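Local coordinates for FtsZ-like protein of unknown function (Nostoc punctiforme, PDB 3C8L) that is of unknown function but is FtsZ-like, belongs to a conserved family of hypothetical proteins, and assembles from four copies of one small alpha-beta chain, at residues Glu21-Ala26 against Gln67-Glu72; Val60-Pro65 against Leu84-Gly89; Gly90-Gly95 against Asn105-Ile110. All blocks are in the same frame, centred on the assembly; numbering follows the deposited sequence. Where two conformers were deposited one is given.

Contact 1: Glu21-Ala26 against Gln67-Glu72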
# COMPACT_ATOMS: atom_id res chain seq x y z
N GLU A 21 -18.65 -10.43 4.20
CA GLU A 21 -18.84 -9.41 3.15
C GLU A 21 -17.73 -9.34 2.09
O GLU A 21 -16.96 -8.39 2.05
CB GLU A 21 -19.11 -8.02 3.74
CG GLU A 21 -20.51 -7.86 4.38
CD GLU A 21 -21.67 -7.84 3.40
OE1 GLU A 21 -21.46 -7.67 2.19
OE2 GLU A 21 -22.84 -7.95 3.86
N PRO A 22 -17.66 -10.35 1.22
CA PRO A 22 -16.68 -10.28 0.14
C PRO A 22 -16.85 -9.04 -0.73
O PRO A 22 -15.88 -8.57 -1.31
CB PRO A 22 -16.90 -11.59 -0.63
CG PRO A 22 -18.16 -12.14 -0.13
CD PRO A 22 -18.46 -11.59 1.18
N THR A 23 -18.07 -8.50 -0.85
CA THR A 23 -18.25 -7.27 -1.60
C THR A 23 -17.38 -6.12 -1.04
O THR A 23 -16.81 -5.35 -1.81
CB THR A 23 -19.73 -6.80 -1.59
OG1 THR A 23 -20.54 -7.79 -2.20
CG2 THR A 23 -19.89 -5.51 -2.40
N ILE A 24 -17.31 -6.01 0.28
CA ILE A 24 -16.52 -4.98 0.97
C ILE A 24 -15.03 -5.17 0.66
O ILE A 24 -14.31 -4.23 0.35
CB ILE A 24 -16.79 -5.04 2.50
CG1 ILE A 24 -18.23 -4.55 2.79
CG2 ILE A 24 -15.79 -4.19 3.27
CD1 ILE A 24 -18.61 -4.56 4.24
N ALA A 25 -14.57 -6.41 0.77
CA ALA A 25 -13.17 -6.71 0.46
C ALA A 25 -12.87 -6.32 -1.00
O ALA A 25 -11.85 -5.67 -1.29
CB ALA A 25 -12.87 -8.18 0.71
N ALA A 26 -13.77 -6.69 -1.91
CA ALA A 26 -13.59 -6.39 -3.32
C ALA A 26 -13.59 -4.89 -3.63
O ALA A 26 -12.76 -4.40 -4.38
CB ALA A 26 -14.65 -7.10 -4.16
N GLN A 67 -20.83 -14.12 -3.93
CA GLN A 67 -21.49 -13.17 -3.03
C GLN A 67 -21.13 -11.72 -3.32
O GLN A 67 -21.63 -10.82 -2.65
CB GLN A 67 -21.17 -13.49 -1.57
CG GLN A 67 -21.76 -14.80 -1.06
CD GLN A 67 -21.40 -15.10 0.37
OE1 GLN A 67 -21.11 -14.18 1.17
NE2 GLN A 67 -21.35 -16.38 0.71
N VAL A 68 -20.26 -11.48 -4.31
CA VAL A 68 -19.87 -10.11 -4.63
C VAL A 68 -20.94 -9.39 -5.45
O VAL A 68 -21.40 -9.89 -6.47
CB VAL A 68 -18.53 -10.09 -5.38
CG1 VAL A 68 -18.18 -8.67 -5.86
CG2 VAL A 68 -17.41 -10.59 -4.46
N ARG A 69 -21.34 -8.23 -4.96
CA ARG A 69 -22.34 -7.36 -5.62
C ARG A 69 -21.59 -6.47 -6.62
O ARG A 69 -20.90 -5.51 -6.25
CB ARG A 69 -23.08 -6.54 -4.59
CG ARG A 69 -23.82 -7.41 -3.57
CD ARG A 69 -24.63 -6.60 -2.58
NE ARG A 69 -23.80 -5.76 -1.73
CZ ARG A 69 -23.26 -6.11 -0.56
NH1 ARG A 69 -23.44 -7.32 -0.06
NH2 ARG A 69 -22.51 -5.24 0.11
N GLU A 70 -21.72 -6.81 -7.90
CA GLU A 70 -20.96 -6.16 -8.96
C GLU A 70 -21.11 -4.67 -9.08
O GLU A 70 -20.13 -3.95 -9.26
CB GLU A 70 -21.29 -6.80 -10.32
CG GLU A 70 -20.79 -6.04 -11.55
CD GLU A 70 -20.90 -6.83 -12.85
OE1 GLU A 70 -20.87 -8.10 -12.79
OE2 GLU A 70 -20.99 -6.18 -13.91
N GLU A 71 -22.34 -4.19 -8.99
CA GLU A 71 -22.61 -2.77 -9.16
C GLU A 71 -21.93 -1.90 -8.12
O GLU A 71 -21.47 -0.81 -8.42
CB GLU A 71 -24.12 -2.53 -9.21
CG GLU A 71 -24.86 -3.23 -10.39
CD GLU A 71 -25.04 -4.75 -10.27
OE1 GLU A 71 -24.83 -5.34 -9.17
OE2 GLU A 71 -25.44 -5.38 -11.29
N GLU A 72 -21.89 -2.38 -6.89
CA GLU A 72 -21.23 -1.67 -5.81
C GLU A 72 -19.71 -1.61 -6.04
O GLU A 72 -19.10 -0.58 -5.82
CB GLU A 72 -21.55 -2.36 -4.48
CG GLU A 72 -20.90 -1.78 -3.27
CD GLU A 72 -21.44 -2.33 -1.95
OE1 GLU A 72 -22.56 -2.89 -1.95
OE2 GLU A 72 -20.76 -2.14 -0.92
O HOH W 1 -20.72 -9.28 0.15
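Two helix starts meet here in a mixed polar and apolar contact: the first turn of helix 22-34 rests against the turn that leads into helix 70-74, on the helical layer of an alpha-beta chain. T23 and R69 form its centre. T23 OG1, anti to its own carbonyl carbon, accepts the backbone N-H of R69 at 2.9 Å from R69 N, with a fairly straight N-H...O angle of 160°. The same oxygen lies 3.5 Å above the plane of the R69 guanidinium, over its centre, so one hydroxyl meets both the backbone and the side chain of the residue that precedes helix 70-74.

R69 reaches this position through an extended start and a bend at chi3 (-64°), and two salt bridges then grip its edge. E21 OE1 takes R69 NH1 in the guanidinium plane at 3.0 Å on its syn lone pair, with only a weak second bond from R69 NH2. Its carboxylate is tilted by 65° against the guanidinium. The R69-E72 salt bridge is side-on, E72 OE1 receiving both R69 NE and R69 NH2, the latter at 3.1 Å, from above the carboxylate plane. In this three-residue salt-bridge network the arginine is fixed in rotation, and its charge should offset the repulsion between the acids. A water accepts from T23 N and lies 2.7 Å from E21 OE1, linking the helix start to the network.

Apolar contacts lie alongside: P22 CB meets V68 CG2 at 4.0 Å, with A26 CB near V68 CG1, while the T23 CG2 methyl sits over the E72 carboxylate, 3.6 Å from E72 CD. Beneath the polar network, P22, A26 and V68 face strand 55-62 through V60 and V62; P22 also reaches L109 of strand 107-120, and V68 touches V86 of strand 81-94 and V73 of helix 70-74, which follows it.

Contact 2: Val60-Pro65 against Leu84-Gly89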
# COMPACT_ATOMS: atom_id res chain seq x y z
N VAL A 60 -11.29 -9.34 -10.10
CA VAL A 60 -11.24 -9.57 -8.66
C VAL A 60 -11.17 -11.04 -8.30
O VAL A 60 -11.85 -11.86 -8.93
CB VAL A 60 -12.49 -8.96 -7.95
CG1 VAL A 60 -12.65 -9.47 -6.51
CG2 VAL A 60 -12.41 -7.42 -7.97
N ALA A 61 -10.31 -11.39 -7.34
CA ALA A 61 -10.22 -12.73 -6.79
C ALA A 61 -10.47 -12.58 -5.29
O ALA A 61 -9.84 -11.75 -4.62
CB ALA A 61 -8.92 -13.41 -7.10
N VAL A 62 -11.39 -13.38 -4.76
CA VAL A 62 -11.78 -13.26 -3.36
C VAL A 62 -12.49 -14.55 -2.94
O VAL A 62 -13.01 -15.26 -3.80
CB VAL A 62 -12.79 -12.04 -3.22
CG1 VAL A 62 -14.09 -12.31 -4.03
CG2 VAL A 62 -13.13 -11.71 -1.79
N PRO A 63 -12.51 -14.86 -1.63
CA PRO A 63 -13.33 -15.99 -1.20
C PRO A 63 -14.82 -15.65 -1.41
O PRO A 63 -15.21 -14.49 -1.32
CB PRO A 63 -12.97 -16.18 0.27
CG PRO A 63 -11.74 -15.37 0.49
CD PRO A 63 -11.68 -14.33 -0.53
N TYR A 64 -15.62 -16.68 -1.68
CA TYR A 64 -17.07 -16.54 -1.90
C TYR A 64 -17.35 -15.53 -3.01
O TYR A 64 -18.15 -14.60 -2.83
CB TYR A 64 -17.76 -16.14 -0.59
CG TYR A 64 -17.34 -16.96 0.60
CD1 TYR A 64 -17.75 -18.27 0.74
CD2 TYR A 64 -16.54 -16.42 1.59
CE1 TYR A 64 -17.35 -19.03 1.83
CE2 TYR A 64 -16.14 -17.15 2.68
CZ TYR A 64 -16.55 -18.46 2.80
OH TYR A 64 -16.19 -19.22 3.89
N PRO A 65 -16.74 -15.72 -4.19
CA PRO A 65 -16.91 -14.74 -5.26
C PRO A 65 -18.37 -14.56 -5.69
O PRO A 65 -18.76 -13.49 -6.14
CB PRO A 65 -16.06 -15.31 -6.39
CG PRO A 65 -16.03 -16.75 -6.12
CD PRO A 65 -15.93 -16.86 -4.66
N LEU A 84 -16.46 -6.06 -14.95
CA LEU A 84 -15.94 -6.81 -13.82
C LEU A 84 -16.01 -8.31 -14.02
O LEU A 84 -16.97 -8.83 -14.60
CB LEU A 84 -16.78 -6.51 -12.53
CG LEU A 84 -16.42 -7.24 -11.23
CD1 LEU A 84 -15.03 -6.83 -10.74
CD2 LEU A 84 -17.47 -6.96 -10.15
N THR A 85 -14.95 -9.00 -13.58
CA THR A 85 -14.98 -10.45 -13.45
C THR A 85 -14.64 -10.72 -11.97
O THR A 85 -13.85 -9.97 -11.35
CB THR A 85 -14.01 -11.20 -14.37
OG1 THR A 85 -12.66 -10.91 -14.02
CG2 THR A 85 -14.29 -10.86 -15.83
N VAL A 86 -15.26 -11.75 -11.40
CA VAL A 86 -14.99 -12.17 -10.03
C VAL A 86 -14.70 -13.67 -10.09
O VAL A 86 -15.44 -14.42 -10.74
CB VAL A 86 -16.15 -11.88 -9.06
CG1 VAL A 86 -15.70 -12.05 -7.64
CG2 VAL A 86 -16.63 -10.43 -9.23
N GLU A 87 -13.64 -14.09 -9.41
CA GLU A 87 -13.23 -15.48 -9.37
C GLU A 87 -12.77 -15.84 -7.97
O GLU A 87 -12.49 -14.96 -7.14
CB GLU A 87 -12.09 -15.72 -10.38
CG GLU A 87 -10.76 -15.05 -9.98
CD GLU A 87 -9.77 -15.02 -11.10
OE1 GLU A 87 -9.00 -15.99 -11.25
OE2 GLU A 87 -9.82 -14.08 -11.91
N SER A 88 -12.71 -17.14 -7.68
CA SER A 88 -12.26 -17.62 -6.37
C SER A 88 -10.74 -17.43 -6.26
O SER A 88 -10.00 -17.80 -7.15
CB SER A 88 -12.63 -19.08 -6.16
OG SER A 88 -12.27 -19.50 -4.86
N GLY A 89 -10.30 -16.90 -5.13
CA GLY A 89 -8.90 -16.59 -4.87
C GLY A 89 -8.82 -15.73 -3.64
O GLY A 89 -9.67 -15.78 -2.75
O HOH W 2 -11.90 -12.34 -11.81
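Parallel strands 55-62 and 81-94 are the two outer members of a beta-alpha-beta unit whose helix is 70-74, and here the C-terminal end of strand 55-62 pairs with the first part of strand 81-94. V60 lies beside V86 and A61 beside E87, and the axes of the short strand segments cross at 28°. V60 uses both of its backbone polar groups across the gap: V60 N donates to T85 O at 2.9 Å, from above the carbonyl plane, while V60 O receives E87 N at 2.9 Å, in plane. One step on, V62 N meets E87 O at 3.1 Å, nearly along the C=O axis. The ladder then fades, for G89 N reaches V62 O only weakly, and P63 has no N-H to continue it.

A bridging water adds to this pattern on the side of T85 and E87. It accepts from T85 OG1 and donates to V60 O at 2.9 Å and to E87 OE2, which also receives Q59 NE2. V60 O is thus gripped by both a peptide N-H and a water. The other carboxylate oxygen, E87 OE1, binds a glycerol, probably from the crystallisation liquor, that also meets S88 O. A61, between the two ladders of the sheet, bonds through its backbone to I112 of strand 107-120, and its methyl packs on M91 of the second subunit.

The V60 side chain points to the face covered by helix 22-34. There V60 CG2 leans on L84 CD1, and V86 CG1, anti to its backbone N, touches V62 CG1 at 4.0 Å and comes within 3.5 Å of P65 CB.

Contact 3: Gly90-Gly95 against Asn105-Ile110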
# COMPACT_ATOMS: atom_id res chain seq x y z
N GLY A 90 -7.81 -14.87 -3.60
CA GLY A 90 -7.61 -14.08 -2.42
C GLY A 90 -7.21 -14.99 -1.26
O GLY A 90 -6.42 -15.95 -1.44
N MSE A 91 -7.72 -14.70 -0.07
CA MSE A 91 -7.39 -15.54 1.08
C MSE A 91 -8.40 -15.36 2.21
O MSE A 91 -9.02 -14.31 2.33
CB MSE A 91 -5.98 -15.18 1.62
CG MSE A 91 -5.35 -16.22 2.53
SE MSE A 91 -3.47 -15.91 2.89
CE MSE A 91 -3.82 -14.83 4.33
N ILE A 92 -8.61 -16.42 2.99
CA ILE A 92 -9.41 -16.35 4.21
C ILE A 92 -8.43 -16.48 5.40
O ILE A 92 -7.60 -17.40 5.43
CB ILE A 92 -10.40 -17.51 4.36
CG1 ILE A 92 -11.42 -17.46 3.23
CG2 ILE A 92 -11.08 -17.43 5.74
CD1 ILE A 92 -12.39 -18.67 3.17
N VAL A 93 -8.52 -15.56 6.36
CA VAL A 93 -7.75 -15.68 7.59
C VAL A 93 -8.80 -16.18 8.64
O VAL A 93 -9.79 -15.48 8.90
CB VAL A 93 -7.14 -14.36 8.05
CG1 VAL A 93 -6.39 -14.57 9.35
CG2 VAL A 93 -6.23 -13.79 6.95
N GLN A 94 -8.58 -17.38 9.17
CA GLN A 94 -9.43 -17.98 10.19
C GLN A 94 -9.06 -17.50 11.58
O GLN A 94 -7.89 -17.45 11.95
CB GLN A 94 -9.24 -19.50 10.21
CG GLN A 94 -9.77 -20.23 9.02
CD GLN A 94 -11.29 -20.27 8.98
OE1 GLN A 94 -11.96 -20.08 10.00
NE2 GLN A 94 -11.84 -20.54 7.81
N GLY A 95 -10.06 -17.19 12.39
CA GLY A 95 -9.78 -16.77 13.74
C GLY A 95 -11.10 -16.53 14.46
O GLY A 95 -12.03 -15.98 13.89
N ASN A 105 -18.28 -13.27 12.00
CA ASN A 105 -18.00 -14.70 12.04
C ASN A 105 -16.50 -14.90 12.27
O ASN A 105 -15.81 -13.92 12.60
CB ASN A 105 -18.53 -15.43 10.80
CG ASN A 105 -17.73 -15.14 9.53
OD1 ASN A 105 -16.79 -14.37 9.54
ND2 ASN A 105 -18.09 -15.80 8.44
N ASP A 106 -16.00 -16.12 12.07
CA ASP A 106 -14.59 -16.44 12.33
C ASP A 106 -13.68 -16.26 11.12
O ASP A 106 -12.63 -16.91 11.04
CB ASP A 106 -14.44 -17.89 12.85
CG ASP A 106 -15.09 -18.15 14.21
OD1 ASP A 106 -15.58 -17.23 14.89
OD2 ASP A 106 -15.07 -19.34 14.62
N GLU A 107 -14.06 -15.39 10.19
CA GLU A 107 -13.23 -15.20 9.02
C GLU A 107 -12.98 -13.75 8.62
O GLU A 107 -13.82 -12.86 8.84
CB GLU A 107 -13.94 -15.84 7.82
CG GLU A 107 -14.16 -17.35 7.93
CD GLU A 107 -14.85 -17.97 6.74
OE1 GLU A 107 -15.35 -17.26 5.88
OE2 GLU A 107 -14.89 -19.23 6.68
N MSE A 108 -11.76 -13.49 8.17
CA MSE A 108 -11.41 -12.19 7.57
C MSE A 108 -11.22 -12.58 6.12
O MSE A 108 -10.52 -13.56 5.83
CB MSE A 108 -10.14 -11.51 8.09
CG MSE A 108 -10.20 -10.99 9.48
SE MSE A 108 -8.80 -9.70 9.79
CE MSE A 108 -7.41 -10.94 10.00
N LEU A 109 -11.81 -11.80 5.22
CA LEU A 109 -11.74 -12.06 3.79
C LEU A 109 -10.86 -11.05 3.10
O LEU A 109 -11.05 -9.83 3.25
CB LEU A 109 -13.15 -12.02 3.18
CG LEU A 109 -14.22 -12.86 3.91
CD1 LEU A 109 -15.57 -12.73 3.17
CD2 LEU A 109 -13.81 -14.32 4.03
N ILE A 110 -9.93 -11.56 2.29
CA ILE A 110 -8.99 -10.74 1.56
C ILE A 110 -9.19 -10.90 0.06
O ILE A 110 -9.17 -12.02 -0.46
CB ILE A 110 -7.53 -11.05 1.97
CG1 ILE A 110 -7.34 -10.94 3.48
CG2 ILE A 110 -6.62 -10.10 1.20
CD1 ILE A 110 -5.98 -11.37 3.96
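The C-terminal part of strand 81-94 pairs antiparallel with the start of strand 107-120, densely packed on the face carrying M91, V93, M108 and I110, looser on the other face and toward G95 and D106. M91 with I110 and V93 with M108 are hydrogen-bonded pairs. The second is the straighter, with V93 N to M108 O at 2.9 Å and 168°, and M108 N returning to V93 O at 164°.

On the dense face the V93 branches diverge: CG1, anti to the backbone N, meets the selenomethionine methyl M108 CE at 3.8 Å, and CG2 meets I110 CD1 at 3.9 Å. That same I110 CD1 also touches M91 CE, so one methyl group sits between the tips of two neighbours. The second subunit closes over this face, with V93 on its A114 and I110 on its I112.

The opposite face begins apolar, I92 CG1 lying beside L109 CD2 at 4.0 Å and I92 CG2 resting against E107 CG, then turns polar. Q94, exposed and modelled in two conformers, runs alongside E107 with its amide at 85° to the carboxylate. E107 OE1 is hydrogen-bonded to Y64 OH. At the open end G95 N still reaches D106 O at 2.9 Å, though from above the carbonyl plane, and N105 OD1 accepts E107 N at 3.0 Å in an Asx turn that starts the strand. D106 OD1 bonds to A97 N.

The chemistry of this antiparallel strand pair, joined by a loop, is therefore divided: the face of M91, V93, M108 and I110 is apolar and meets the second subunit, whereas the exposed polar side chains Q94 and D106 lie toward the open end.

Contacts 1 and 2 interlock along the chain, their segments alternating, and their centres lie 9 Å apart; contact 3 follows both in sequence, with its centre about 14 Å from that of contact 2 and 15 Å from that of contact 1. Contacts 2 and 3 share strand 81-94 and one mixed sheet, joined by P63 packing on M91, I92 and I110. Contact 1 lies on the helical face of that sheet, where P22 touches P63, Y64 and L109 and thereby meets both other contacts. Contacts 2 and 3 each reach the second subunit, whereas contact 1 touches no other chain, so helices cover one side of the sheet while the other contributes to assembly.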